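Local coordinates for trehalose-6-phosphate phosphatase (Cryptococcus neoformans, PDB 5DX9), which is a phosphatase of the HAD (haloacid dehalogenase-like) superfamily, built on a mixed sheet flanked by helices, and binds a magnesium ion, at residues T8-K16 / A297-I305; D81-F92 / P96-T105. One frame throughout, in Å; residues are numbered along the deposited sequence.

Both contacts bear on the same mixed central sheet, but in different ways. Interaction 1 pairs the first and last helices of the chain on one face of the sheet, its centre about 22 Å from the centre of the chain; its aromatic side is buried, and its salt bridges lie among exposed residues. Interaction 2 is local in sequence, nested within the loop that interaction 1 closes, and forms the antiparallel edge of the sheet, its centre about 12 Å from that of the chain. Side chains do nearly all the work in interaction 1, whereas interaction 2 mixes backbone bonding with ring and proline packing. The two do not touch: their nearest atoms are about 12 Å apart.

Interaction 1. Residues T8-K16 / A297-I305; sequences TAQFTDAYK and AFESLLEEI
Leu301 is the hub between helices 8-16 and 297-305, its two methyl groups meeting three residues of the N-terminal helix. CG stands anti to the backbone N (chi1 176°), which carries the isobutyl group across the interface. Leu301 CD2 lies over one face of the Tyr15 ring in a CH-pi contact, 3.8 Å from the ring centroid, and also packs 3.6 Å from Phe11 CE2. Leu301 CD1 presses tightly on Thr12 CG2 at 3.4 Å, the two side chains running antiparallel to one another. At the far end of the interface Ile305 CD1 reaches the edge of the Tyr15 ring, and it lies 3.8 Å from Lys16 CG.

Among the rings, the edge of Phe11 points to the face of Phe298 in an offset edge-to-face pair, centroids 5.6 Å apart and planes at 79°.

The polar contacts gather on the outer side. Lys16 NZ forms a salt bridge with Glu304 OE1 at 3.3 Å, weak as a hydrogen bond, and a second one with Asp13 OD1 of its own helix at 3.2 Å; the ammonium group would thus partly offset the like charges of Asp13 and Glu304. The methyl of Thr12 sits against the same Glu304 carboxylate, while its hydroxyl, like its backbone N, bonds back to Thr8 O, the two donors coming from opposite faces of the carbonyl plane. Tyr15 OH finds its partner outside, in Asn60.

The helix axes approach to 10.5 Å and cross at -47°. Phe11 and Phe298 both meet Phe208 of strand 206-211, with Phe271 and Phe25 adding further rings from neighbouring strands. The first and last helices thus pack together against one face of the sheet in the Rossmann-like alpha/beta core of the HAD fold.

Interaction 2. Residues D81-F92 / P96-T105; sequences DRLGLSAEHGSF and PGEEDFINMT
The antiparallel edge of the mixed sheet is formed here, where Phe92 faces Asn103 as a non-hydrogen-bonded pair and Ser91 and Phe92 oppose Ala87 in a classic beta bulge. Met104 N donates to Ser91 O at 2.8 Å, from above the carbonyl plane, with an N-H...O angle of 154°. Phe92 CA makes a C-H...O contact of 3.4 Å with Ile102 O. The Phe92 ring and the Asn103 amide run alongside each other on one face of the sheet, their planes 54° apart, with Phe92 CE1 3.3 Å from Asn103 CG. Phe101 turns toward strand 84-87: its CD1 packs 3.8 Å from Phe92 CB, and its CE1 is 4.0 Å from Leu85 CB.

At the other end Pro96 lies against Arg82 and Gly84. The Arg82 chain, bent at chi2 and chi3, brings one face of its flat guanidinium over Pro96 CB, 3.6 Å from Arg82 NH2 and close to Arg82 O. With no side chain at Gly84, the proline ring settles against its backbone, Pro96 CD 3.9 Å from Gly84 CA. One backbone hydrogen bond joins the segments; residues 84-92 otherwise bond largely among themselves or to strand 60-65, leaving adhesion mostly to carbon contacts.

Interaction 1. Residues T8-K16 / A297-I305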
loop_
_atom_site.group_PDB
_atom_site.type_symbol
_atom_site.label_atom_id
_atom_site.label_comp_id
_atom_site.label_asym_id
_atom_site.label_seq_id
_atom_site.Cartn_x
_atom_site.Cartn_y
_atom_site.Cartn_z
ATOM N N THR A 8 18.808 2.567 -10.185
ATOM C CA THR A 8 18.014 2.068 -11.304
ATOM C C THR A 8 18.821 1.113 -12.181
ATOM O O THR A 8 18.265 0.198 -12.791
ATOM C CB THR A 8 17.468 3.226 -12.169
ATOM O OG1 THR A 8 18.524 4.147 -12.469
ATOM C CG2 THR A 8 16.359 3.966 -11.434
ATOM N N ALA A 9 20.132 1.324 -12.229
ATOM C CA ALA A 9 21.023 0.451 -12.983
ATOM C C ALA A 9 21.015 -0.955 -12.396
ATOM O O ALA A 9 20.759 -1.929 -13.104
ATOM C CB ALA A 9 22.435 1.013 -12.999
ATOM N N GLN A 10 21.290 -1.056 -11.099
ATOM C CA GLN A 10 21.267 -2.344 -10.419
ATOM C C GLN A 10 19.879 -2.981 -10.424
ATOM O O GLN A 10 19.752 -4.204 -10.511
ATOM C CB GLN A 10 21.749 -2.202 -8.980
ATOM C CG GLN A 10 21.602 -3.476 -8.180
ATOM C CD GLN A 10 21.766 -3.247 -6.692
ATOM O OE1 GLN A 10 22.339 -2.242 -6.264
ATOM N NE2 GLN A 10 21.256 -4.179 -5.893
ATOM N N PHE A 11 18.841 -2.157 -10.314
ATOM C CA PHE A 11 17.477 -2.674 -10.337
ATOM C C PHE A 11 17.113 -3.193 -11.724
ATOM O O PHE A 11 16.456 -4.223 -11.857
ATOM C CB PHE A 11 16.471 -1.606 -9.906
ATOM C CG PHE A 11 15.046 -2.052 -10.017
ATOM C CD1 PHE A 11 14.545 -3.016 -9.160
ATOM C CD2 PHE A 11 14.212 -1.524 -10.986
ATOM C CE1 PHE A 11 13.238 -3.443 -9.262
ATOM C CE2 PHE A 11 12.899 -1.945 -11.092
ATOM C CZ PHE A 11 12.412 -2.907 -10.231
ATOM N N THR A 12 17.540 -2.468 -12.753
ATOM C CA THR A 12 17.270 -2.859 -14.132
ATOM C C THR A 12 17.807 -4.255 -14.432
ATOM O O THR A 12 17.107 -5.096 -14.995
ATOM C CB THR A 12 17.883 -1.861 -15.131
ATOM O OG1 THR A 12 17.248 -0.584 -14.988
ATOM C CG2 THR A 12 17.698 -2.354 -16.555
ATOM N N ASP A 13 19.052 -4.499 -14.044
ATOM C CA ASP A 13 19.695 -5.776 -14.320
ATOM C C ASP A 13 19.042 -6.911 -13.536
ATOM O O ASP A 13 18.888 -8.022 -14.047
ATOM C CB ASP A 13 21.190 -5.689 -14.011
ATOM C CG ASP A 13 21.953 -4.880 -15.051
ATOM O OD1 ASP A 13 21.670 -5.044 -16.258
ATOM O OD2 ASP A 13 22.830 -4.077 -14.664
ATOM N N ALA A 14 18.649 -6.627 -12.298
ATOM C CA ALA A 14 17.964 -7.623 -11.484
ATOM C C ALA A 14 16.605 -7.952 -12.091
ATOM O O ALA A 14 16.183 -9.108 -12.102
ATOM C CB ALA A 14 17.810 -7.133 -10.060
ATOM N N TYR A 15 15.933 -6.927 -12.606
ATOM C CA TYR A 15 14.627 -7.099 -13.231
ATOM C C TYR A 15 14.715 -8.018 -14.444
ATOM O O TYR A 15 13.834 -8.846 -14.676
ATOM C CB TYR A 15 14.050 -5.741 -13.638
ATOM C CG TYR A 15 12.671 -5.799 -14.261
ATOM C CD1 TYR A 15 11.536 -5.523 -13.510
ATOM C CD2 TYR A 15 12.503 -6.117 -15.605
ATOM C CE1 TYR A 15 10.274 -5.567 -14.078
ATOM C CE2 TYR A 15 11.245 -6.164 -16.181
ATOM C CZ TYR A 15 10.136 -5.888 -15.412
ATOM O OH TYR A 15 8.882 -5.932 -15.978
ATOM N N LYS A 16 15.786 -7.865 -15.214
ATOM C CA LYS A 16 15.994 -8.664 -16.416
ATOM C C LYS A 16 16.311 -10.122 -16.088
ATOM O O LYS A 16 15.906 -11.028 -16.815
ATOM C CB LYS A 16 17.115 -8.054 -17.263
ATOM C CG LYS A 16 16.746 -6.725 -17.913
ATOM C CD LYS A 16 17.965 -5.831 -18.094
ATOM C CE LYS A 16 19.019 -6.491 -18.968
ATOM N NZ LYS A 16 20.273 -5.683 -19.022
ATOM N N ALA A 297 11.349 5.613 -13.859
ATOM C CA ALA A 297 12.253 4.503 -13.581
ATOM C C ALA A 297 11.823 3.257 -14.346
ATOM O O ALA A 297 12.650 2.537 -14.906
ATOM C CB ALA A 297 12.300 4.216 -12.093
ATOM N N PHE A 298 10.520 3.010 -14.370
ATOM C CA PHE A 298 9.999 1.840 -15.051
ATOM C C PHE A 298 9.820 2.097 -16.539
ATOM O O PHE A 298 9.828 1.162 -17.332
ATOM C CB PHE A 298 8.685 1.393 -14.414
ATOM C CG PHE A 298 8.870 0.608 -13.150
ATOM C CD1 PHE A 298 9.091 -0.758 -13.195
ATOM C CD2 PHE A 298 8.837 1.236 -11.917
ATOM C CE1 PHE A 298 9.267 -1.484 -12.036
ATOM C CE2 PHE A 298 9.010 0.515 -10.753
ATOM C CZ PHE A 298 9.224 -0.846 -10.813
ATOM N N GLU A 299 9.671 3.362 -16.919
ATOM C CA GLU A 299 9.613 3.717 -18.331
ATOM C C GLU A 299 10.965 3.481 -18.999
ATOM O O GLU A 299 11.039 2.906 -20.084
ATOM C CB GLU A 299 9.188 5.175 -18.512
ATOM C CG GLU A 299 7.715 5.439 -18.238
ATOM C CD GLU A 299 7.329 6.876 -18.508
ATOM O OE1 GLU A 299 7.960 7.782 -17.926
ATOM O OE2 GLU A 299 6.399 7.105 -19.308
ATOM N N SER A 300 12.031 3.939 -18.349
ATOM C CA SER A 300 13.378 3.722 -18.861
ATOM C C SER A 300 13.678 2.234 -18.877
ATOM O O SER A 300 14.258 1.716 -19.831
ATOM C CB SER A 300 14.412 4.467 -18.018
ATOM O OG SER A 300 14.166 5.861 -18.035
ATOM N N LEU A 301 13.264 1.553 -17.814
ATOM C CA LEU A 301 13.441 0.114 -17.696
ATOM C C LEU A 301 12.718 -0.616 -18.824
ATOM O O LEU A 301 13.287 -1.495 -19.473
ATOM C CB LEU A 301 12.936 -0.375 -16.336
ATOM C CG LEU A 301 12.950 -1.883 -16.083
ATOM C CD1 LEU A 301 14.310 -2.454 -16.426
ATOM C CD2 LEU A 301 12.597 -2.197 -14.636
ATOM N N LEU A 302 11.464 -0.240 -19.051
ATOM C CA LEU A 302 10.646 -0.865 -20.085
ATOM C C LEU A 302 11.249 -0.694 -21.476
ATOM O O LEU A 302 11.327 -1.653 -22.244
ATOM C CB LEU A 302 9.227 -0.296 -20.051
ATOM C CG LEU A 302 8.379 -0.826 -18.893
ATOM C CD1 LEU A 302 7.101 -0.021 -18.745
ATOM C CD2 LEU A 302 8.076 -2.301 -19.099
ATOM N N GLU A 303 11.671 0.525 -21.795
ATOM C CA GLU A 303 12.322 0.792 -23.072
ATOM C C GLU A 303 13.541 -0.104 -23.284
ATOM O O GLU A 303 13.748 -0.636 -24.376
ATOM C CB GLU A 303 12.738 2.257 -23.170
ATOM C CG GLU A 303 13.969 2.463 -24.025
ATOM C CD GLU A 303 13.838 3.633 -24.978
ATOM O OE1 GLU A 303 12.828 4.365 -24.888
ATOM O OE2 GLU A 303 14.745 3.814 -25.821
ATOM N N GLU A 304 14.343 -0.269 -22.237
ATOM C CA GLU A 304 15.537 -1.102 -22.321
ATOM C C GLU A 304 15.188 -2.559 -22.590
ATOM O O GLU A 304 15.953 -3.273 -23.231
ATOM C CB GLU A 304 16.364 -1.000 -21.041
ATOM C CG GLU A 304 17.549 -1.953 -21.020
ATOM C CD GLU A 304 18.513 -1.669 -19.889
ATOM O OE1 GLU A 304 19.360 -2.543 -19.595
ATOM O OE2 GLU A 304 18.428 -0.570 -19.299
ATOM N N ILE A 305 14.039 -2.998 -22.086
ATOM C CA ILE A 305 13.568 -4.358 -22.334
ATOM C C ILE A 305 13.242 -4.560 -23.811
ATOM O O ILE A 305 13.451 -5.647 -24.355
ATOM C CB ILE A 305 12.322 -4.693 -21.494
ATOM C CG1 ILE A 305 12.670 -4.729 -20.005
ATOM C CG2 ILE A 305 11.737 -6.034 -21.923
ATOM C CD1 ILE A 305 13.443 -5.957 -19.594
#

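Interaction 2. Residues D81-F92 / P96-T105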
loop_
_atom_site.group_PDB
_atom_site.type_symbol
_atom_site.label_atom_id
_atom_site.label_comp_id
_atom_site.label_asym_id
_atom_site.label_seq_id
_atom_site.Cartn_x
_atom_site.Cartn_y
_atom_site.Cartn_z
ATOM N N ASP A 81 -6.758 -6.139 -16.847
ATOM C CA ASP A 81 -7.218 -7.436 -16.375
ATOM C C ASP A 81 -6.230 -8.130 -15.446
ATOM O O ASP A 81 -6.631 -8.939 -14.619
ATOM C CB ASP A 81 -7.522 -8.349 -17.565
ATOM C CG ASP A 81 -8.085 -9.691 -17.137
ATOM O OD1 ASP A 81 -9.011 -9.706 -16.297
ATOM O OD2 ASP A 81 -7.592 -10.727 -17.628
ATOM N N ARG A 82 -4.944 -7.824 -15.580
ATOM C CA ARG A 82 -3.922 -8.517 -14.800
ATOM C C ARG A 82 -3.470 -7.720 -13.573
ATOM O O ARG A 82 -2.647 -8.190 -12.787
ATOM C CB ARG A 82 -2.714 -8.840 -15.683
ATOM C CG ARG A 82 -2.954 -9.939 -16.712
ATOM C CD ARG A 82 -2.735 -11.326 -16.115
ATOM N NE ARG A 82 -3.912 -11.832 -15.412
ATOM C CZ ARG A 82 -3.866 -12.722 -14.424
ATOM N NH1 ARG A 82 -2.697 -13.193 -14.006
ATOM N NH2 ARG A 82 -4.987 -13.131 -13.844
ATOM N N LEU A 83 -4.013 -6.519 -13.406
ATOM C CA LEU A 83 -3.628 -5.672 -12.281
ATOM C C LEU A 83 -4.444 -5.966 -11.029
ATOM O O LEU A 83 -5.648 -5.711 -10.985
ATOM C CB LEU A 83 -3.775 -4.197 -12.648
ATOM C CG LEU A 83 -3.474 -3.227 -11.505
ATOM C CD1 LEU A 83 -2.044 -3.402 -11.018
ATOM C CD2 LEU A 83 -3.731 -1.793 -11.941
ATOM N N GLY A 84 -3.780 -6.506 -10.012
ATOM C CA GLY A 84 -4.409 -6.709 -8.720
ATOM C C GLY A 84 -4.635 -5.374 -8.039
ATOM O O GLY A 84 -3.935 -4.401 -8.323
ATOM N N LEU A 85 -5.616 -5.318 -7.144
ATOM C CA LEU A 85 -5.931 -4.073 -6.454
ATOM C C LEU A 85 -6.259 -4.308 -4.982
ATOM O O LEU A 85 -7.097 -5.145 -4.645
ATOM C CB LEU A 85 -7.098 -3.362 -7.144
ATOM C CG LEU A 85 -6.878 -2.920 -8.590
ATOM C CD1 LEU A 85 -8.154 -2.329 -9.173
ATOM C CD2 LEU A 85 -5.739 -1.915 -8.679
ATOM N N SER A 86 -5.583 -3.570 -4.108
ATOM C CA SER A 86 -5.872 -3.622 -2.683
ATOM C C SER A 86 -6.346 -2.246 -2.223
ATOM O O SER A 86 -5.677 -1.240 -2.459
ATOM C CB SER A 86 -4.645 -4.071 -1.892
ATOM O OG SER A 86 -4.967 -4.297 -0.531
ATOM N N ALA A 87 -7.509 -2.203 -1.584
ATOM C CA ALA A 87 -8.136 -0.931 -1.250
ATOM C C ALA A 87 -8.321 -0.755 0.249
ATOM O O ALA A 87 -8.442 -1.728 0.992
ATOM C CB ALA A 87 -9.477 -0.803 -1.960
ATOM N N GLU A 88 -8.334 0.504 0.675
ATOM C CA GLU A 88 -8.606 0.869 2.061
ATOM C C GLU A 88 -7.642 0.196 3.033
ATOM O O GLU A 88 -8.052 -0.360 4.054
ATOM C CB GLU A 88 -10.059 0.535 2.416
ATOM C CG GLU A 88 -11.059 1.120 1.421
ATOM C CD GLU A 88 -12.473 1.204 1.962
ATOM O OE1 GLU A 88 -12.639 1.405 3.183
ATOM O OE2 GLU A 88 -13.421 1.072 1.161
ATOM N N HIS A 89 -6.357 0.246 2.692
ATOM C CA HIS A 89 -5.289 -0.196 3.584
ATOM C C HIS A 89 -5.324 -1.690 3.874
ATOM O O HIS A 89 -5.011 -2.123 4.982
ATOM C CB HIS A 89 -5.345 0.595 4.894
ATOM C CG HIS A 89 -5.188 2.070 4.704
ATOM N ND1 HIS A 89 -3.958 2.678 4.587
ATOM C CD2 HIS A 89 -6.109 3.058 4.593
ATOM C CE1 HIS A 89 -4.125 3.980 4.419
ATOM N NE2 HIS A 89 -5.422 4.234 4.419
ATOM N N GLY A 90 -5.698 -2.477 2.872
ATOM C CA GLY A 90 -5.660 -3.921 3.000
ATOM C C GLY A 90 -6.909 -4.520 3.612
ATOM O O GLY A 90 -6.895 -5.661 4.080
ATOM N N SER A 91 -7.994 -3.752 3.614
ATOM C CA SER A 91 -9.277 -4.261 4.080
ATOM C C SER A 91 -10.022 -4.924 2.921
ATOM O O SER A 91 -10.993 -5.654 3.126
ATOM C CB SER A 91 -10.114 -3.139 4.691
ATOM O OG SER A 91 -10.430 -2.162 3.720
ATOM N N PHE A 92 -9.555 -4.663 1.702
ATOM C CA PHE A 92 -10.112 -5.287 0.506
ATOM C C PHE A 92 -9.009 -5.675 -0.467
ATOM O O PHE A 92 -7.991 -4.988 -0.570
ATOM C CB PHE A 92 -11.105 -4.353 -0.183
ATOM C CG PHE A 92 -12.317 -4.048 0.642
ATOM C CD1 PHE A 92 -13.266 -5.027 0.882
ATOM C CD2 PHE A 92 -12.512 -2.784 1.172
ATOM C CE1 PHE A 92 -14.386 -4.753 1.641
ATOM C CE2 PHE A 92 -13.633 -2.502 1.931
ATOM C CZ PHE A 92 -14.571 -3.489 2.165
ATOM N N PRO A 96 -5.804 -10.215 -9.632
ATOM C CA PRO A 96 -5.812 -10.017 -11.085
ATOM C C PRO A 96 -6.880 -10.867 -11.772
ATOM O O PRO A 96 -7.548 -10.398 -12.687
ATOM C CB PRO A 96 -4.405 -10.452 -11.506
ATOM C CG PRO A 96 -3.570 -10.237 -10.287
ATOM C CD PRO A 96 -4.467 -10.579 -9.133
ATOM N N GLY A 97 -7.050 -12.103 -11.322
ATOM C CA GLY A 97 -8.057 -12.970 -11.904
ATOM C C GLY A 97 -9.473 -12.441 -11.749
ATOM O O GLY A 97 -10.159 -12.163 -12.735
ATOM N N GLU A 98 -9.897 -12.279 -10.498
ATOM C CA GLU A 98 -11.289 -11.982 -10.170
ATOM C C GLU A 98 -11.767 -10.601 -10.613
ATOM O O GLU A 98 -11.071 -9.880 -11.331
ATOM C CB GLU A 98 -11.499 -12.125 -8.660
ATOM C CG GLU A 98 -11.030 -13.459 -8.103
ATOM C CD GLU A 98 -11.681 -14.640 -8.798
ATOM O OE1 GLU A 98 -12.930 -14.710 -8.811
ATOM O OE2 GLU A 98 -10.944 -15.495 -9.336
ATOM N N GLU A 99 -12.972 -10.250 -10.172
ATOM C CA GLU A 99 -13.595 -8.974 -10.504
ATOM C C GLU A 99 -14.201 -8.330 -9.254
ATOM O O GLU A 99 -14.606 -7.167 -9.270
ATOM C CB GLU A 99 -14.663 -9.171 -11.587
ATOM C CG GLU A 99 -15.487 -7.933 -11.923
ATOM C CD GLU A 99 -14.656 -6.795 -12.491
ATOM O OE1 GLU A 99 -13.431 -6.970 -12.669
ATOM O OE2 GLU A 99 -15.234 -5.719 -12.762
ATOM N N ASP A 100 -14.251 -9.097 -8.169
ATOM C CA ASP A 100 -14.810 -8.617 -6.909
ATOM C C ASP A 100 -13.764 -8.611 -5.794
ATOM O O ASP A 100 -12.845 -9.431 -5.786
ATOM C CB ASP A 100 -16.011 -9.475 -6.497
ATOM C CG ASP A 100 -17.214 -9.280 -7.406
ATOM O OD1 ASP A 100 -17.025 -8.898 -8.581
ATOM O OD2 ASP A 100 -18.350 -9.509 -6.944
ATOM N N PHE A 101 -13.916 -7.685 -4.852
ATOM C CA PHE A 101 -12.966 -7.535 -3.753
ATOM C C PHE A 101 -13.271 -8.460 -2.574
ATOM O O PHE A 101 -14.385 -8.474 -2.052
ATOM C CB PHE A 101 -12.946 -6.084 -3.266
ATOM C CG PHE A 101 -12.291 -5.127 -4.223
ATOM C CD1 PHE A 101 -11.008 -4.659 -3.983
ATOM C CD2 PHE A 101 -12.958 -4.692 -5.356
ATOM C CE1 PHE A 101 -10.402 -3.775 -4.857
ATOM C CE2 PHE A 101 -12.356 -3.807 -6.235
ATOM C CZ PHE A 101 -11.076 -3.348 -5.985
ATOM N N ILE A 102 -12.270 -9.228 -2.159
ATOM C CA ILE A 102 -12.368 -10.028 -0.945
ATOM C C ILE A 102 -12.375 -9.124 0.286
ATOM O O ILE A 102 -11.395 -8.428 0.549
ATOM C CB ILE A 102 -11.197 -11.025 -0.827
ATOM C CG1 ILE A 102 -11.135 -11.933 -2.058
ATOM C CG2 ILE A 102 -11.311 -11.837 0.455
ATOM C CD1 ILE A 102 -9.953 -12.881 -2.059
ATOM N N ASN A 103 -13.473 -9.127 1.036
ATOM C CA ASN A 103 -13.544 -8.320 2.251
ATOM C C ASN A 103 -12.727 -8.944 3.377
ATOM O O ASN A 103 -13.104 -9.970 3.941
ATOM C CB ASN A 103 -14.993 -8.132 2.700
ATOM C CG ASN A 103 -15.133 -7.093 3.807
ATOM O OD1 ASN A 103 -14.185 -6.812 4.544
ATOM N ND2 ASN A 103 -16.324 -6.515 3.924
HETATM N N MSE A 104 -11.613 -8.301 3.703
HETATM C CA MSE A 104 -10.706 -8.785 4.735
HETATM C C MSE A 104 -11.224 -8.460 6.138
HETATM O O MSE A 104 -10.612 -8.838 7.140
HETATM C CB MSE A 104 -9.316 -8.172 4.535
HETATM C CG MSE A 104 -8.154 -9.144 4.667
HETATM SE SE MSE A 104 -8.171 -10.524 3.294
HETATM C CE MSE A 104 -8.935 -9.486 1.833
ATOM N N THR A 105 -12.357 -7.768 6.206
ATOM C CA THR A 105 -12.846 -7.217 7.468
ATOM C C THR A 105 -14.103 -7.896 8.012
ATOM O O THR A 105 -14.593 -7.526 9.079
ATOM C CB THR A 105 -13.148 -5.714 7.326
ATOM O OG1 THR A 105 -14.269 -5.533 6.452
ATOM C CG2 THR A 105 -11.941 -4.976 6.760
#